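Local atomic coordinates of methylocystis parvus OBBP MbnE (Methylocystis parvus OBBP, PDB entry 5ICQ), a protein that probably binds the copper-chelating natural product methanobactin in the periplasm, as a solute-binding protein of family 5, for its transport into the cell. Residues A[97-102]-A[113-118]. Numbering follows the deposited sequence.
Sequences QGLMAR and LIAQSI
Leu99 O receives two N-H groups from the facing chain. Ala115 N gives the shorter bond, 2.8 Å to Leu99 O, meeting a lone pair in the carbonyl plane at an N-H...O angle of 158°. Leu113 N reaches the same oxygen only weakly, and Ile114 N between them lies close but is too poorly angled to bond. The tight part gathers around this carbonyl, with Leu113 CB and Ala115 CB both 3.5 Å from Leu99 O. Leu113 folds over the 98-99 backbone: with its CG anti to the backbone N (chi1 -168°), CD2 comes to 3.7 Å from Gly98 O and also touches Ala101 CB. Ile114 packs on the same Gly98 carbonyl, its CD1 3.6 Å from Gly98 O and also touching Gln97 CB, while its CG2 branch meets Leu99 CD2 at 4.0 Å, the two side chains crossing at about a right angle. The Gln97 chain runs across Leu113 and puts NE2 4.0 Å from Leu113 CD1; its buried amide is satisfied by Ser224 and Trp247 at OE1 and by Tyr246 at NE2. The segments belong to the beta hairpin of strands 100-103 and 109-120, part of an antiparallel sheet in which 109-120 also pairs with 126-131. There Gln116 and Ser117 both face His130, a classic beta bulge, and the chain turns a corner at Gln116. Beyond it the contact thins to one touch, Met100 SD against Ile118 CG2, which is doubtful because Ile118 also takes a second position. The open side lies at the corner, where the exposed Gln116 and partly exposed Ser117 start their side chains away from 97-102 and meet Pro133 and His130 respectively, and at Arg102, which extends to Pro107 O instead.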
loop_
_atom_site.group_PDB
_atom_site.type_symbol
_atom_site.label_atom_id
_atom_site.label_comp_id
_atom_site.label_asym_id
_atom_site.label_seq_id
_atom_site.Cartn_x
_atom_site.Cartn_y
_atom_site.Cartn_z
ATOM N N GLN A 97 -18.303 -0.684 -8.967
ATOM C CA GLN A 97 -18.156 0.718 -8.600
ATOM C C GLN A 97 -18.558 0.948 -7.153
ATOM O O GLN A 97 -19.475 0.307 -6.639
ATOM C CB GLN A 97 -19.035 1.620 -9.468
ATOM C CG GLN A 97 -18.750 1.553 -10.930
ATOM C CD GLN A 97 -19.560 2.591 -11.656
ATOM O OE1 GLN A 97 -20.791 2.600 -11.575
ATOM N NE2 GLN A 97 -18.877 3.503 -12.330
ATOM N N GLY A 98 -17.903 1.916 -6.513
ATOM C CA GLY A 98 -18.322 2.358 -5.199
ATOM C C GLY A 98 -19.310 3.509 -5.249
ATOM O O GLY A 98 -19.654 4.047 -6.302
ATOM N N LEU A 99 -19.770 3.900 -4.059
ATOM C CA LEU A 99 -20.637 5.067 -3.953
ATOM C C LEU A 99 -19.916 6.346 -4.367
ATOM O O LEU A 99 -20.532 7.259 -4.931
ATOM C CB LEU A 99 -21.152 5.189 -2.525
ATOM C CG LEU A 99 -22.211 4.168 -2.134
ATOM C CD1 LEU A 99 -22.414 4.197 -0.605
ATOM C CD2 LEU A 99 -23.507 4.458 -2.874
ATOM N N MET A 100 -18.621 6.444 -4.074
ATOM C CA MET A 100 -17.846 7.629 -4.404
ATOM C C MET A 100 -16.533 7.197 -5.041
ATOM O O MET A 100 -16.069 6.070 -4.849
ATOM C CB MET A 100 -17.601 8.507 -3.167
ATOM C CG MET A 100 -18.907 9.040 -2.537
ATOM S SD MET A 100 -18.617 10.139 -1.118
ATOM C CE MET A 100 -18.162 11.645 -1.986
ATOM N N ALA A 101 -15.965 8.097 -5.837
ATOM C CA ALA A 101 -14.756 7.832 -6.604
ATOM C C ALA A 101 -13.590 8.549 -5.939
ATOM O O ALA A 101 -13.703 9.725 -5.590
ATOM C CB ALA A 101 -14.920 8.313 -8.053
ATOM N N ARG A 102 -12.472 7.856 -5.777
ATOM C CA ARG A 102 -11.317 8.438 -5.103
ATOM C C ARG A 102 -10.452 9.188 -6.116
ATOM O O ARG A 102 -10.096 8.637 -7.161
ATOM C CB ARG A 102 -10.506 7.338 -4.420
ATOM C CG ARG A 102 -9.312 7.860 -3.653
ATOM C CD ARG A 102 -8.724 6.747 -2.782
ATOM N NE ARG A 102 -7.675 7.241 -1.890
ATOM C CZ ARG A 102 -7.121 6.513 -0.923
ATOM N NH1 ARG A 102 -7.531 5.266 -0.719
ATOM N NH2 ARG A 102 -6.175 7.029 -0.148
ATOM N N LEU A 113 -19.942 9.478 -7.238
ATOM C CA LEU A 113 -20.056 8.460 -8.275
ATOM C C LEU A 113 -21.499 7.961 -8.229
ATOM O O LEU A 113 -22.413 8.714 -8.579
ATOM C CB LEU A 113 -19.028 7.337 -8.075
ATOM C CG LEU A 113 -18.848 6.352 -9.253
ATOM C CD1 LEU A 113 -18.804 7.070 -10.626
ATOM C CD2 LEU A 113 -17.607 5.484 -9.069
ATOM N N ILE A 114 -21.734 6.732 -7.763
ATOM C CA ILE A 114 -23.117 6.265 -7.640
ATOM C C ILE A 114 -23.899 7.152 -6.670
ATOM O O ILE A 114 -25.083 7.444 -6.890
ATOM C CB ILE A 114 -23.154 4.784 -7.224
ATOM C CG1 ILE A 114 -22.717 3.899 -8.389
ATOM C CG2 ILE A 114 -24.565 4.380 -6.767
ATOM C CD1 ILE A 114 -22.447 2.449 -7.993
ATOM N N ALA A 115 -23.256 7.612 -5.596
ATOM C CA ALA A 115 -23.856 8.639 -4.750
ATOM C C ALA A 115 -23.557 10.009 -5.345
ATOM O O ALA A 115 -22.387 10.369 -5.523
ATOM C CB ALA A 115 -23.323 8.561 -3.317
ATOM N N GLN A 116 -24.608 10.782 -5.639
ATOM C CA GLN A 116 -24.393 12.114 -6.191
ATOM C C GLN A 116 -24.053 13.144 -5.120
ATOM O O GLN A 116 -23.472 14.182 -5.449
ATOM C CB GLN A 116 -25.613 12.571 -7.004
ATOM C CG GLN A 116 -26.816 13.001 -6.206
ATOM C CD GLN A 116 -27.940 13.509 -7.107
ATOM O OE1 GLN A 116 -28.033 13.126 -8.277
ATOM N NE2 GLN A 116 -28.785 14.381 -6.571
ATOM N N SER A 117 -24.366 12.877 -3.853
ATOM C CA SER A 117 -23.985 13.781 -2.771
ATOM C C SER A 117 -24.066 13.019 -1.459
ATOM O O SER A 117 -24.574 11.894 -1.403
ATOM C CB SER A 117 -24.871 15.037 -2.738
ATOM O OG SER A 117 -26.184 14.725 -2.299
ATOM N N ILE A 118 -23.551 13.654 -0.397
ATOM C CA ILE A 118 -23.515 13.044 0.923
ATOM C C ILE A 118 -23.981 14.052 1.965
ATOM O O ILE A 118 -23.867 15.270 1.797
ATOM C CB ILE A 118 -22.115 12.501 1.294
ATOM C CG1 ILE A 118 -21.077 13.622 1.303
ATOM C CG2 ILE A 118 -21.686 11.392 0.337
ATOM C CD1 ILE A 118 -19.817 13.242 2.035
#